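Local coordinates for putative glyoxalase superfamily protein (Ralstonia eutropha, PDB 3IUZ) that probably acts as an iron(II)-dependent dioxygenase of the 2-oxoadipate dioxygenase/decarboxylase family, a branch of the glyoxalase clan, at residues F236-L249 with P299-F311. Numbering follows the deposited sequence. Where two conformers were deposited one is given.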
ATOM      1  N   PHE A 236       0.645   3.998   1.414  1.00 15.49           N
ATOM      2  CA  PHE A 236      -0.316   2.947   1.808  0.50 15.39           C
ATOM      3  C   PHE A 236      -1.317   3.458   2.885  1.00 16.24           C
ATOM      4  O   PHE A 236      -0.890   4.018   3.917  1.00 15.07           O
ATOM      5  CB  PHE A 236       0.426   1.721   2.390  0.50 15.92           C
ATOM      6  CG  PHE A 236       0.875   0.654   1.373  0.50 16.21           C
ATOM      7  CD1 PHE A 236       0.615   0.752   0.015  0.50 17.00           C
ATOM      8  CD2 PHE A 236       1.537  -0.496   1.830  0.50 13.70           C
ATOM      9  CE1 PHE A 236       1.049  -0.259  -0.857  0.50 17.17           C
ATOM     10  CE2 PHE A 236       1.948  -1.499   0.959  0.50 14.69           C
ATOM     11  CZ  PHE A 236       1.693  -1.400  -0.360  0.50 14.14           C
ATOM     12  N   ASN A 237      -2.607   3.228   2.662  1.00 15.65           N
ATOM     13  CA  ASN A 237      -3.666   3.550   3.587  1.00 17.14           C
ATOM     14  C   ASN A 237      -3.707   2.479   4.702  1.00 17.64           C
ATOM     15  O   ASN A 237      -3.994   2.784   5.884  1.00 16.81           O
ATOM     16  CB  ASN A 237      -4.974   3.562   2.838  1.00 16.97           C
ATOM     17  CG  ASN A 237      -6.170   3.832   3.721  1.00 18.76           C
ATOM     18  OD1 ASN A 237      -6.860   2.914   4.070  1.00 20.28           O
ATOM     19  ND2 ASN A 237      -6.408   5.114   4.083  1.00 19.79           N
ATOM     20  N   HIS A 238      -3.426   1.231   4.312  1.00 16.62           N
ATOM     21  CA  HIS A 238      -3.364   0.153   5.254  1.00 17.01           C
ATOM     22  C   HIS A 238      -2.647  -1.039   4.655  1.00 17.73           C
ATOM     23  O   HIS A 238      -2.489  -1.135   3.412  1.00 17.77           O
ATOM     24  CB  HIS A 238      -4.780  -0.204   5.769  1.00 17.50           C
ATOM     25  CG  HIS A 238      -5.681  -0.842   4.746  1.00 18.79           C
ATOM     26  ND1 HIS A 238      -6.648  -0.142   4.052  1.00 21.71           N
ATOM     27  CD2 HIS A 238      -5.777  -2.128   4.324  1.00 20.24           C
ATOM     28  CE1 HIS A 238      -7.313  -0.972   3.267  1.00 18.86           C
ATOM     29  NE2 HIS A 238      -6.776  -2.173   3.383  1.00 21.14           N
ATOM     30  N   ALA A 239      -2.133  -1.879   5.545  1.00 16.55           N
ATOM     31  CA  ALA A 239      -1.667  -3.196   5.189  1.00 16.64           C
ATOM     32  C   ALA A 239      -2.542  -4.213   5.879  1.00 16.34           C
ATOM     33  O   ALA A 239      -2.994  -3.986   7.004  1.00 16.85           O
ATOM     34  CB  ALA A 239      -0.234  -3.413   5.608  1.00 14.87           C
ATOM     35  N   THR A 240      -2.693  -5.370   5.239  1.00 16.46           N
ATOM     36  CA  THR A 240      -3.591  -6.408   5.716  1.00 15.78           C
ATOM     37  C   THR A 240      -2.898  -7.735   5.853  1.00 15.80           C
ATOM     38  O   THR A 240      -2.094  -8.136   4.989  1.00 16.79           O
ATOM     39  CB  THR A 240      -4.793  -6.527   4.775  1.00 17.74           C
ATOM     40  OG1 THR A 240      -5.423  -5.252   4.695  1.00 19.76           O
ATOM     41  CG2 THR A 240      -5.844  -7.592   5.232  1.00 14.13           C
ATOM     42  N   ASP A 241      -3.249  -8.443   6.916  1.00 15.54           N
ATOM     43  CA  ASP A 241      -2.526  -9.640   7.361  1.00 16.25           C
ATOM     44  C   ASP A 241      -3.568 -10.735   7.282  1.00 15.65           C
ATOM     45  O   ASP A 241      -4.652 -10.601   7.866  1.00 15.61           O
ATOM     46  CB  ASP A 241      -2.022  -9.391   8.792  1.00 15.24           C
ATOM     47  CG  ASP A 241      -1.279 -10.553   9.423  1.00 18.94           C
ATOM     48  OD1 ASP A 241      -1.190 -11.667   8.844  1.00 18.55           O
ATOM     49  OD2 ASP A 241      -0.747 -10.331  10.554  1.00 17.87           O
ATOM     50  N   ARG A 242      -3.241 -11.795   6.542  1.00 16.57           N
ATOM     51  CA  ARG A 242      -4.172 -12.893   6.316  1.00 15.15           C
ATOM     52  C   ARG A 242      -4.040 -13.921   7.442  1.00 16.02           C
ATOM     53  O   ARG A 242      -2.978 -14.562   7.588  1.00 17.07           O
ATOM     54  CB  ARG A 242      -3.936 -13.567   4.957  1.00 15.29           C
ATOM     55  CG  ARG A 242      -4.987 -14.619   4.640  1.00 15.32           C
ATOM     56  CD  ARG A 242      -4.620 -15.410   3.353  1.00 16.76           C
ATOM     57  NE  ARG A 242      -4.385 -14.497   2.221  1.00 17.97           N
ATOM     58  CZ  ARG A 242      -3.858 -14.844   1.064  1.00 19.54           C
ATOM     59  NH1 ARG A 242      -3.427 -16.089   0.882  1.00 17.47           N
ATOM     60  NH2 ARG A 242      -3.743 -13.949   0.080  1.00 18.49           N
ATOM     61  N   VAL A 243      -5.103 -14.065   8.230  1.00 15.70           N
ATOM     62  CA  VAL A 243      -5.099 -14.898   9.434  1.00 17.26           C
ATOM     63  C   VAL A 243      -6.182 -15.946   9.337  1.00 19.03           C
ATOM     64  O   VAL A 243      -7.119 -15.847   8.511  1.00 19.61           O
ATOM     65  CB  VAL A 243      -5.257 -14.052  10.750  1.00 18.04           C
ATOM     66  CG1 VAL A 243      -4.074 -13.054  10.897  1.00 14.43           C
ATOM     67  CG2 VAL A 243      -6.609 -13.268  10.772  1.00 15.98           C
ATOM     68  N   ASP A 244      -6.058 -16.979  10.181  1.00 21.27           N
ATOM     69  CA  ASP A 244      -7.007 -18.093  10.171  1.00 22.05           C
ATOM     70  C   ASP A 244      -8.368 -17.690  10.646  1.00 22.03           C
ATOM     71  O   ASP A 244      -9.360 -18.261  10.192  1.00 21.48           O
ATOM     72  CB  ASP A 244      -6.566 -19.219  11.108  1.00 24.02           C
ATOM     73  CG  ASP A 244      -5.330 -19.963  10.618  1.00 27.42           C
ATOM     74  OD1 ASP A 244      -5.052 -19.986   9.388  1.00 33.42           O
ATOM     75  OD2 ASP A 244      -4.652 -20.544  11.496  1.00 37.03           O
ATOM     76  N   ASP A 245      -8.438 -16.759  11.597  1.00 21.96           N
ATOM     77  CA  ASP A 245      -9.701 -16.426  12.230  1.00 22.42           C
ATOM     78  C   ASP A 245      -9.757 -15.012  12.770  1.00 22.66           C
ATOM     79  O   ASP A 245      -9.293 -14.740  13.877  1.00 23.04           O
ATOM     80  CB  ASP A 245     -10.018 -17.417  13.386  1.00 23.44           C
ATOM     81  CG  ASP A 245     -11.280 -17.025  14.190  1.00 25.10           C
ATOM     82  OD1 ASP A 245     -12.206 -16.352  13.695  1.00 26.66           O
ATOM     83  OD2 ASP A 245     -11.333 -17.381  15.366  1.00 32.70           O
ATOM     84  N   VAL A 246     -10.386 -14.108  12.023  1.00 21.98           N
ATOM     85  CA  VAL A 246     -10.391 -12.725  12.430  1.00 21.92           C
ATOM     86  C   VAL A 246     -11.208 -12.526  13.681  1.00 21.65           C
ATOM     87  O   VAL A 246     -10.945 -11.568  14.413  1.00 19.94           O
ATOM     88  CB  VAL A 246     -10.930 -11.703  11.346  1.00 22.30           C
ATOM     89  CG1 VAL A 246      -9.955 -11.539  10.250  1.00 21.69           C
ATOM     90  CG2 VAL A 246     -12.324 -12.099  10.861  1.00 22.21           C
ATOM     91  N   PHE A 247     -12.225 -13.370  13.904  1.00 21.81           N
ATOM     92  CA  PHE A 247     -13.130 -13.182  15.045  1.00 22.72           C
ATOM     93  C   PHE A 247     -12.402 -13.432  16.341  1.00 21.82           C
ATOM     94  O   PHE A 247     -12.432 -12.616  17.254  1.00 21.70           O
ATOM     95  CB  PHE A 247     -14.374 -14.101  14.943  1.00 24.02           C
ATOM     96  CG  PHE A 247     -15.353 -13.616  13.932  1.00 25.64           C
ATOM     97  CD1 PHE A 247     -16.076 -12.467  14.172  1.00 28.10           C
ATOM     98  CD2 PHE A 247     -15.459 -14.225  12.710  1.00 27.55           C
ATOM     99  CE1 PHE A 247     -16.952 -11.962  13.214  1.00 30.69           C
ATOM    100  CE2 PHE A 247     -16.321 -13.715  11.751  1.00 29.11           C
ATOM    101  CZ  PHE A 247     -17.056 -12.594  11.995  1.00 28.96           C
ATOM    102  N   GLY A 248     -11.786 -14.599  16.413  1.00 21.86           N
ATOM    103  CA  GLY A 248     -10.940 -14.974  17.559  1.00 21.58           C
ATOM    104  C   GLY A 248      -9.840 -13.935  17.792  1.00 20.19           C
ATOM    105  O   GLY A 248      -9.616 -13.517  18.912  1.00 19.46           O
ATOM    106  N   LEU A 249      -9.175 -13.511  16.727  1.00 19.48           N
ATOM    107  CA  LEU A 249      -8.056 -12.589  16.855  0.50 19.75           C
ATOM    108  C   LEU A 249      -8.530 -11.228  17.371  1.00 19.57           C
ATOM    109  O   LEU A 249      -7.917 -10.661  18.256  1.00 19.38           O
ATOM    110  CB  LEU A 249      -7.324 -12.454  15.530  0.50 19.66           C
ATOM    111  CG  LEU A 249      -6.037 -11.608  15.442  0.50 18.57           C
ATOM    112  CD1 LEU A 249      -5.027 -11.951  16.519  0.50 14.33           C
ATOM    113  CD2 LEU A 249      -5.456 -11.820  14.058  0.50 16.20           C
ATOM    114  N   PRO A 299      -5.602  11.623  10.904  1.00 15.50           N
ATOM    115  CA  PRO A 299      -5.551  10.165  10.806  1.00 16.17           C
ATOM    116  C   PRO A 299      -4.492   9.717   9.819  1.00 17.16           C
ATOM    117  O   PRO A 299      -4.393  10.281   8.734  1.00 16.07           O
ATOM    118  CB  PRO A 299      -6.932   9.803  10.276  1.00 16.67           C
ATOM    119  CG  PRO A 299      -7.782  10.900  10.647  1.00 15.46           C
ATOM    120  CD  PRO A 299      -6.930  12.136  10.554  1.00 16.06           C
ATOM    121  N   GLY A 300      -3.725   8.698  10.214  1.00 16.63           N
ATOM    122  CA  GLY A 300      -2.699   8.150   9.388  1.00 17.24           C
ATOM    123  C   GLY A 300      -3.252   6.858   8.787  1.00 16.68           C
ATOM    124  O   GLY A 300      -4.399   6.774   8.345  1.00 15.71           O
ATOM    125  N   SER A 301      -2.435   5.853   8.823  1.00 17.13           N
ATOM    126  CA  SER A 301      -2.760   4.558   8.221  1.00 16.26           C
ATOM    127  C   SER A 301      -3.061   3.522   9.297  1.00 16.69           C
ATOM    128  O   SER A 301      -2.903   3.796  10.496  1.00 15.53           O
ATOM    129  CB  SER A 301      -1.563   4.156   7.380  1.00 17.56           C
ATOM    130  OG  SER A 301      -1.404   5.092   6.322  1.00 17.22           O
ATOM    131  N   PHE A 302      -3.460   2.316   8.895  1.00 16.50           N
ATOM    132  CA  PHE A 302      -3.897   1.268   9.833  1.00 16.52           C
ATOM    133  C   PHE A 302      -3.439  -0.127   9.407  1.00 17.02           C
ATOM    134  O   PHE A 302      -2.927  -0.330   8.273  1.00 16.00           O
ATOM    135  CB  PHE A 302      -5.422   1.304  10.125  1.00 17.36           C
ATOM    136  CG  PHE A 302      -6.345   1.027   8.943  1.00 16.65           C
ATOM    137  CD1 PHE A 302      -6.772   2.056   8.126  1.00 17.27           C
ATOM    138  CD2 PHE A 302      -6.813  -0.256   8.680  1.00 15.22           C
ATOM    139  CE1 PHE A 302      -7.658   1.842   7.095  1.00 19.26           C
ATOM    140  CE2 PHE A 302      -7.675  -0.498   7.617  1.00 18.44           C
ATOM    141  CZ  PHE A 302      -8.118   0.566   6.827  1.00 19.17           C
ATOM    142  N   TYR A 303      -3.532  -1.056  10.351  1.00 15.90           N
ATOM    143  CA  TYR A 303      -3.186  -2.470  10.165  1.00 16.34           C
ATOM    144  C   TYR A 303      -4.468  -3.252  10.268  1.00 16.24           C
ATOM    145  O   TYR A 303      -5.226  -3.103  11.226  1.00 18.31           O
ATOM    146  CB  TYR A 303      -2.216  -2.919  11.250  1.00 16.08           C
ATOM    147  CG  TYR A 303      -1.529  -4.256  11.027  1.00 15.16           C
ATOM    148  CD1 TYR A 303      -2.123  -5.447  11.419  1.00 15.02           C
ATOM    149  CD2 TYR A 303      -0.250  -4.316  10.518  1.00 17.70           C
ATOM    150  CE1 TYR A 303      -1.493  -6.660  11.245  1.00 15.24           C
ATOM    151  CE2 TYR A 303       0.409  -5.530  10.380  1.00 17.00           C
ATOM    152  CZ  TYR A 303      -0.205  -6.685  10.721  1.00 14.90           C
ATOM    153  OH  TYR A 303       0.445  -7.895  10.537  1.00 17.76           O
ATOM    154  N   GLU A 304      -4.699  -4.109   9.280  1.00 16.09           N
ATOM    155  CA  GLU A 304      -5.947  -4.799   9.106  1.00 15.05           C
ATOM    156  C   GLU A 304      -5.727  -6.310   9.021  1.00 15.09           C
ATOM    157  O   GLU A 304      -4.663  -6.777   8.617  1.00 13.55           O
ATOM    158  CB  GLU A 304      -6.621  -4.301   7.809  1.00 16.58           C
ATOM    159  CG  GLU A 304      -7.926  -5.044   7.389  1.00 18.15           C
ATOM    160  CD  GLU A 304      -8.492  -4.471   6.103  1.00 22.84           C
ATOM    161  OE1 GLU A 304      -8.060  -4.877   5.003  1.00 24.12           O
ATOM    162  OE2 GLU A 304      -9.331  -3.570   6.216  1.00 24.02           O
ATOM    163  N   PHE A 305      -6.746  -7.048   9.408  1.00 14.33           N
ATOM    164  CA  PHE A 305      -6.744  -8.492   9.368  1.00 15.56           C
ATOM    165  C   PHE A 305      -7.824  -8.987   8.411  1.00 15.74           C
ATOM    166  O   PHE A 305      -8.904  -8.396   8.304  1.00 14.90           O
ATOM    167  CB  PHE A 305      -7.050  -9.073  10.739  1.00 15.19           C
ATOM    168  CG  PHE A 305      -6.055  -8.714  11.772  1.00 17.20           C
ATOM    169  CD1 PHE A 305      -4.828  -9.317  11.813  1.00 17.45           C
ATOM    170  CD2 PHE A 305      -6.332  -7.734  12.696  1.00 20.99           C
ATOM    171  CE1 PHE A 305      -3.880  -8.976  12.769  1.00 18.90           C
ATOM    172  CE2 PHE A 305      -5.369  -7.420  13.669  1.00 23.94           C
ATOM    173  CZ  PHE A 305      -4.156  -8.050  13.677  1.00 20.68           C
ATOM    174  N   ILE A 306      -7.541 -10.122   7.765  1.00 15.77           N
ATOM    175  CA  ILE A 306      -8.484 -10.683   6.812  1.00 15.67           C
ATOM    176  C   ILE A 306      -8.420 -12.195   6.925  1.00 15.76           C
ATOM    177  O   ILE A 306      -7.352 -12.755   7.148  1.00 16.34           O
ATOM    178  CB  ILE A 306      -8.145 -10.256   5.373  1.00 15.79           C
ATOM    179  CG1 ILE A 306      -9.281 -10.627   4.392  1.00 17.65           C
ATOM    180  CG2 ILE A 306      -6.793 -10.829   4.927  1.00 13.63           C
ATOM    181  CD1 ILE A 306      -9.215  -9.729   3.075  1.00 15.76           C
ATOM    182  N   THR A 307      -9.581 -12.831   6.814  1.00 15.70           N
ATOM    183  CA  THR A 307      -9.665 -14.272   6.620  0.50 16.09           C
ATOM    184  C   THR A 307     -10.334 -14.542   5.246  1.00 17.14           C
ATOM    185  O   THR A 307     -11.348 -13.909   4.891  1.00 17.31           O
ATOM    186  CB  THR A 307     -10.427 -14.973   7.786  0.50 16.19           C
ATOM    187  OG1 THR A 307      -9.612 -14.975   8.960  0.50 13.86           O
ATOM    188  CG2 THR A 307     -10.772 -16.421   7.439  0.50 13.51           C
ATOM    189  N   ARG A 308      -9.749 -15.436   4.470  1.00 18.26           N
ATOM    190  CA  ARG A 308     -10.256 -15.736   3.130  1.00 19.15           C
ATOM    191  C   ARG A 308     -10.511 -17.234   3.100  1.00 20.80           C
ATOM    192  O   ARG A 308      -9.577 -18.029   3.213  1.00 19.30           O
ATOM    193  CB  ARG A 308      -9.254 -15.383   2.044  1.00 18.78           C
ATOM    194  CG  ARG A 308      -8.967 -13.953   1.890  1.00 17.85           C
ATOM    195  CD  ARG A 308      -7.890 -13.781   0.803  1.00 20.30           C
ATOM    196  NE  ARG A 308      -7.601 -12.377   0.547  1.00 17.83           N
ATOM    197  CZ  ARG A 308      -8.432 -11.518  -0.021  1.00 15.75           C
ATOM    198  NH1 ARG A 308      -9.641 -11.883  -0.480  1.00 17.36           N
ATOM    199  NH2 ARG A 308      -8.016 -10.276  -0.189  1.00 16.50           N
ATOM    200  N   ASP A 309     -11.769 -17.602   2.936  1.00 21.91           N
ATOM    201  CA  ASP A 309     -12.124 -18.988   2.821  1.00 24.21           C
ATOM    202  C   ASP A 309     -11.537 -19.571   1.535  1.00 26.61           C
ATOM    203  O   ASP A 309     -11.400 -18.873   0.519  1.00 24.87           O
ATOM    204  CB  ASP A 309     -13.639 -19.140   2.774  1.00 25.08           C
ATOM    205  CG  ASP A 309     -14.286 -19.054   4.133  1.00 27.81           C
ATOM    206  OD1 ASP A 309     -13.590 -18.821   5.147  1.00 30.24           O
ATOM    207  OD2 ASP A 309     -15.531 -19.212   4.147  1.00 33.33           O
ATOM    208  N   ARG A 310     -11.221 -20.855   1.585  1.00 29.58           N
ATOM    209  CA  ARG A 310     -10.750 -21.585   0.406  1.00 33.27           C
ATOM    210  C   ARG A 310     -11.939 -22.211  -0.321  1.00 36.13           C
ATOM    211  O   ARG A 310     -12.934 -22.567   0.312  1.00 37.57           O
ATOM    212  CB  ARG A 310      -9.719 -22.647   0.828  1.00 33.91           C
ATOM    213  N   PHE A 311     -11.885 -22.295  -1.649  1.00 39.03           N
ATOM    214  CA  PHE A 311     -12.895 -23.040  -2.409  1.00 41.10           C
ATOM    215  C   PHE A 311     -12.558 -24.539  -2.333  1.00 42.57           C
ATOM    216  O   PHE A 311     -13.447 -25.396  -2.137  1.00 44.69           O
ATOM    217  CB  PHE A 311     -12.932 -22.608  -3.863  1.00 41.51           C
ATOM    218  CG  PHE A 311     -13.389 -21.191  -4.069  1.00 44.52           C
ATOM    219  CD1 PHE A 311     -14.742 -20.884  -4.123  1.00 46.63           C
ATOM    220  CD2 PHE A 311     -12.461 -20.156  -4.232  1.00 46.90           C
ATOM    221  CE1 PHE A 311     -15.167 -19.577  -4.363  1.00 46.19           C
ATOM    222  CE2 PHE A 311     -12.889 -18.838  -4.452  1.00 45.95           C
ATOM    223  CZ  PHE A 311     -14.239 -18.556  -4.515  1.00 44.76           C
TER
HETATM  224  O   HOH W   1      -8.599  -3.582   2.466  1.00 39.22           O
HETATM  225  O   HOH W   2      -7.633 -16.756   5.779  1.00 18.58           O
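His238 and Phe302 both place CG between backbone N and carbonyl carbon (chi1 69° and 64°), and the two side chains run alongside each other in the same direction. His238 CB sits over the centre of the Phe302 ring, 3.4 Å from its centroid; the imidazole itself is slid off, its plane 22° from the phenyl. Asn237 OD1 accepts from His238 ND1 (3.1 Å) on a lone pair and in the ring plane, which helps set the rotation of the imidazole. On the same face of the sheet Glu304 stretches out, with CG anti to the backbone N, and Thr240 OG1 donates to Glu304 OE1 from above the carboxylate plane (2.7 Å). Gln274 and a water shared with His238 NE2 bind that same oxygen. His238 and Thr240 lie on strand 238-242, Phe302 and Glu304 on the parallel strand 302-306, neighbours in the mixed sheet of this glyoxalase-clan fold. On the opposite face Tyr303 OH donates to Asp241 OD2 (2.7 Å), the carboxylate nearly perpendicular to the ring. Farther along, Leu249 CD2 lies over the Phe305 ring, 3.7 Å from its centroid. Arg242 and Arg308 cross at about a right angle; both NE atoms form salt bridges with Asp81, and Arg308 also bonds to Asp322 O.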